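Local coordinates for NS3-like protein (Alongshan virus, PDB 6M40) that probably hydrolyses ATP and other ribonucleoside triphosphates to drive RNA unwinding, as the helicase domain of a flavivirus NS3-like protein, at residues A[264-276]-A[283-295]. Sequence-based numbering, arbitrary orientation.
Sequences AVFDTCQQYHYLV and GVITPSTQAQTCQ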
# COMPACT_ATOMS: atom_id res chain seq x y z
N ALA A 264 12.77 -8.35 15.78
CA ALA A 264 12.42 -9.55 15.01
C ALA A 264 11.01 -9.43 14.46
O ALA A 264 10.18 -8.67 14.96
CB ALA A 264 12.54 -10.82 15.86
N VAL A 265 10.73 -10.25 13.44
CA VAL A 265 9.45 -10.27 12.74
C VAL A 265 9.03 -11.72 12.50
O VAL A 265 9.82 -12.52 11.99
CB VAL A 265 9.53 -9.52 11.39
CG1 VAL A 265 8.42 -9.97 10.45
CG2 VAL A 265 9.49 -8.02 11.60
N PHE A 266 7.79 -12.05 12.85
CA PHE A 266 7.22 -13.37 12.58
C PHE A 266 6.14 -13.23 11.51
O PHE A 266 5.17 -12.50 11.70
CB PHE A 266 6.65 -13.99 13.86
CG PHE A 266 7.70 -14.39 14.84
CD1 PHE A 266 8.24 -13.46 15.71
CD2 PHE A 266 8.18 -15.69 14.86
CE1 PHE A 266 9.22 -13.83 16.61
CE2 PHE A 266 9.15 -16.06 15.76
CZ PHE A 266 9.67 -15.13 16.64
N ASP A 267 6.32 -13.94 10.40
CA ASP A 267 5.46 -13.79 9.23
C ASP A 267 4.56 -15.01 9.09
O ASP A 267 5.03 -16.13 8.88
CB ASP A 267 6.30 -13.61 7.96
CG ASP A 267 5.58 -12.81 6.88
OD1 ASP A 267 4.32 -12.79 6.85
OD2 ASP A 267 6.27 -12.20 6.03
N THR A 268 3.25 -14.78 9.23
CA THR A 268 2.28 -15.77 8.79
C THR A 268 2.49 -16.11 7.32
O THR A 268 2.30 -17.26 6.90
CB THR A 268 0.86 -15.24 8.97
OG1 THR A 268 0.74 -14.59 10.24
CG2 THR A 268 -0.15 -16.37 8.88
N CYS A 269 2.87 -15.11 6.52
CA CYS A 269 2.95 -15.23 5.07
C CYS A 269 1.56 -15.47 4.48
O CYS A 269 1.37 -16.31 3.59
CB CYS A 269 3.95 -16.31 4.67
SG CYS A 269 5.66 -15.76 4.87
N GLN A 270 0.59 -14.69 4.96
CA GLN A 270 -0.80 -14.83 4.57
C GLN A 270 -1.51 -13.47 4.71
O GLN A 270 -1.21 -12.71 5.64
CB GLN A 270 -1.52 -15.88 5.44
CG GLN A 270 -0.96 -17.29 5.32
CD GLN A 270 -1.85 -18.34 5.97
OE1 GLN A 270 -2.56 -18.06 6.94
NE2 GLN A 270 -1.82 -19.55 5.44
N GLN A 271 -2.45 -13.20 3.81
CA GLN A 271 -3.17 -11.93 3.82
C GLN A 271 -4.66 -12.15 3.56
O GLN A 271 -5.07 -13.19 3.03
CB GLN A 271 -2.61 -10.97 2.77
CG GLN A 271 -3.12 -9.54 2.90
CD GLN A 271 -2.28 -8.58 2.09
OE1 GLN A 271 -1.14 -8.89 1.73
NE2 GLN A 271 -2.82 -7.40 1.82
N TYR A 272 -5.46 -11.15 3.92
CA TYR A 272 -6.91 -11.18 3.75
C TYR A 272 -7.26 -10.26 2.58
O TYR A 272 -7.70 -9.13 2.75
CB TYR A 272 -7.63 -10.76 5.06
CG TYR A 272 -9.14 -10.82 4.99
CD1 TYR A 272 -9.81 -12.04 4.90
CD2 TYR A 272 -9.90 -9.66 5.04
CE1 TYR A 272 -11.18 -12.10 4.84
CE2 TYR A 272 -11.29 -9.71 4.99
CZ TYR A 272 -11.92 -10.93 4.89
OH TYR A 272 -13.30 -10.99 4.84
N HIS A 273 -7.07 -10.78 1.37
CA HIS A 273 -7.56 -10.10 0.19
C HIS A 273 -9.08 -10.22 0.10
O HIS A 273 -9.70 -11.10 0.69
CB HIS A 273 -6.99 -10.70 -1.10
CG HIS A 273 -5.51 -10.57 -1.25
ND1 HIS A 273 -4.63 -11.56 -0.85
CD2 HIS A 273 -4.76 -9.59 -1.81
CE1 HIS A 273 -3.40 -11.18 -1.13
NE2 HIS A 273 -3.44 -9.99 -1.71
N TYR A 274 -9.67 -9.31 -0.67
CA TYR A 274 -10.93 -9.55 -1.35
C TYR A 274 -10.61 -9.88 -2.81
O TYR A 274 -9.71 -9.28 -3.40
CB TYR A 274 -11.87 -8.35 -1.24
CG TYR A 274 -12.62 -8.28 0.08
CD1 TYR A 274 -13.71 -9.10 0.32
CD2 TYR A 274 -12.23 -7.39 1.09
CE1 TYR A 274 -14.41 -9.04 1.52
CE2 TYR A 274 -12.92 -7.33 2.29
CZ TYR A 274 -14.01 -8.16 2.50
OH TYR A 274 -14.70 -8.11 3.69
N LEU A 275 -11.33 -10.86 -3.36
CA LEU A 275 -11.04 -11.39 -4.69
C LEU A 275 -12.31 -11.38 -5.54
O LEU A 275 -13.41 -11.53 -5.02
CB LEU A 275 -10.47 -12.83 -4.63
CG LEU A 275 -9.15 -12.98 -3.87
CD1 LEU A 275 -8.71 -14.43 -3.66
CD2 LEU A 275 -8.06 -12.21 -4.61
N VAL A 276 -12.14 -11.20 -6.85
CA VAL A 276 -13.27 -11.19 -7.78
C VAL A 276 -13.64 -12.63 -8.13
O VAL A 276 -12.79 -13.41 -8.56
CB VAL A 276 -12.93 -10.39 -9.04
CG1 VAL A 276 -14.15 -10.32 -9.95
CG2 VAL A 276 -12.43 -9.00 -8.70
N GLY A 283 -14.21 -12.45 0.45
CA GLY A 283 -13.01 -12.35 1.27
C GLY A 283 -12.34 -13.68 1.52
O GLY A 283 -12.96 -14.60 2.07
N VAL A 284 -11.06 -13.79 1.15
CA VAL A 284 -10.33 -15.05 1.28
C VAL A 284 -8.93 -14.78 1.83
O VAL A 284 -8.38 -13.69 1.66
CB VAL A 284 -10.21 -15.80 -0.06
CG1 VAL A 284 -10.47 -17.28 0.13
CG2 VAL A 284 -11.16 -15.21 -1.09
N ILE A 285 -8.36 -15.80 2.48
CA ILE A 285 -6.98 -15.77 2.94
C ILE A 285 -6.11 -16.38 1.84
O ILE A 285 -6.43 -17.43 1.28
CB ILE A 285 -6.82 -16.52 4.27
CG1 ILE A 285 -7.48 -15.74 5.40
CG2 ILE A 285 -5.35 -16.75 4.58
CD1 ILE A 285 -7.55 -16.50 6.72
N THR A 286 -4.98 -15.72 1.56
CA THR A 286 -4.11 -16.02 0.44
C THR A 286 -2.66 -16.04 0.91
O THR A 286 -2.31 -15.33 1.86
CB THR A 286 -4.25 -14.97 -0.68
OG1 THR A 286 -5.61 -14.93 -1.12
CG2 THR A 286 -3.33 -15.25 -1.86
N PRO A 287 -1.80 -16.84 0.27
CA PRO A 287 -0.36 -16.62 0.42
C PRO A 287 0.00 -15.21 -0.05
O PRO A 287 -0.17 -14.87 -1.22
CB PRO A 287 0.26 -17.70 -0.48
CG PRO A 287 -0.80 -18.00 -1.48
CD PRO A 287 -2.09 -17.89 -0.72
N SER A 288 0.49 -14.39 0.88
CA SER A 288 0.89 -13.04 0.54
C SER A 288 1.80 -13.03 -0.68
O SER A 288 2.44 -14.03 -1.00
CB SER A 288 1.57 -12.36 1.73
OG SER A 288 2.48 -13.25 2.36
N THR A 289 1.84 -11.90 -1.37
CA THR A 289 2.65 -11.76 -2.56
C THR A 289 4.11 -11.58 -2.17
O THR A 289 4.45 -11.23 -1.04
CB THR A 289 2.18 -10.58 -3.39
OG1 THR A 289 2.33 -9.37 -2.63
CG2 THR A 289 0.71 -10.76 -3.76
N GLN A 290 4.99 -11.84 -3.14
CA GLN A 290 6.42 -11.61 -2.93
C GLN A 290 6.67 -10.20 -2.42
O GLN A 290 7.46 -9.99 -1.50
CB GLN A 290 7.18 -11.87 -4.23
CG GLN A 290 6.85 -13.22 -4.84
CD GLN A 290 7.82 -13.61 -5.95
OE1 GLN A 290 8.93 -13.10 -6.03
NE2 GLN A 290 7.39 -14.54 -6.80
N ALA A 291 5.98 -9.22 -3.00
CA ALA A 291 6.20 -7.84 -2.61
C ALA A 291 5.68 -7.57 -1.20
O ALA A 291 6.23 -6.74 -0.48
CB ALA A 291 5.52 -6.90 -3.61
N GLN A 292 4.62 -8.28 -0.80
CA GLN A 292 4.09 -8.12 0.56
C GLN A 292 5.10 -8.59 1.60
O GLN A 292 5.45 -7.85 2.52
CB GLN A 292 2.79 -8.92 0.68
CG GLN A 292 2.11 -8.82 2.03
CD GLN A 292 1.43 -7.51 2.24
OE1 GLN A 292 1.64 -6.84 3.26
NE2 GLN A 292 0.60 -7.10 1.28
N THR A 293 5.59 -9.83 1.46
CA THR A 293 6.56 -10.35 2.41
C THR A 293 7.88 -9.59 2.35
O THR A 293 8.55 -9.43 3.38
CB THR A 293 6.83 -11.83 2.13
OG1 THR A 293 7.27 -11.99 0.78
CG2 THR A 293 5.58 -12.66 2.36
N CYS A 294 8.26 -9.11 1.17
CA CYS A 294 9.47 -8.31 1.07
C CYS A 294 9.38 -7.05 1.93
O CYS A 294 10.40 -6.59 2.44
CB CYS A 294 9.71 -7.92 -0.39
SG CYS A 294 11.10 -6.81 -0.59
N GLN A 295 8.19 -6.49 2.09
CA GLN A 295 8.00 -5.32 2.95
C GLN A 295 7.80 -5.69 4.41
O GLN A 295 8.28 -4.97 5.29
CB GLN A 295 6.81 -4.50 2.46
CG GLN A 295 7.15 -3.51 1.33
CD GLN A 295 7.79 -2.24 1.85
OE1 GLN A 295 8.84 -1.82 1.37
NE2 GLN A 295 7.15 -1.60 2.83
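Gly283 meets the rings of Tyr272 and Tyr274, which lie against its backbone within an antiparallel beta hairpin, strands 264-276 and 281-287, of a mixed sheet consistent with the second RecA-like domain of NS3-type helicases. At Val284 the main chain takes over, its N donating to His273 O at 3.0 Å, while its CG2 packs on Leu275 CD1. Ile285, on the tyrosines' side of the hairpin, brings CG1 to the edge of the Tyr272 ring. Thr286 is held twice by backbone bonds: its N reaches Gln271 O and its O receives Gln271 N, each at 2.9 Å. Thr286 CB sits 3.4 Å from His273 ND1, at the ring's edge. The pairing fades at Ser288, whose N makes a weak bond to Cys269 O. Thr289 then N-caps helix 290-297, its OG1 accepting Gln292 N at 3.1 Å. Gln271, CG anti to N (chi1 -168°) and extended beyond, reaches Gln292; their amides meet with planes 86° apart, and Gln292 OE1 is hydrogen-bonded to Ser252 OG. Thr293 CG2 rests against Asp267 OD2, whose hydrogen bond is to Tyr308 OH, and against Cys269 SG. The chemistry thus changes: main-chain bonds fix the hairpin's register, whereas side-chain packing prevails near the helix start.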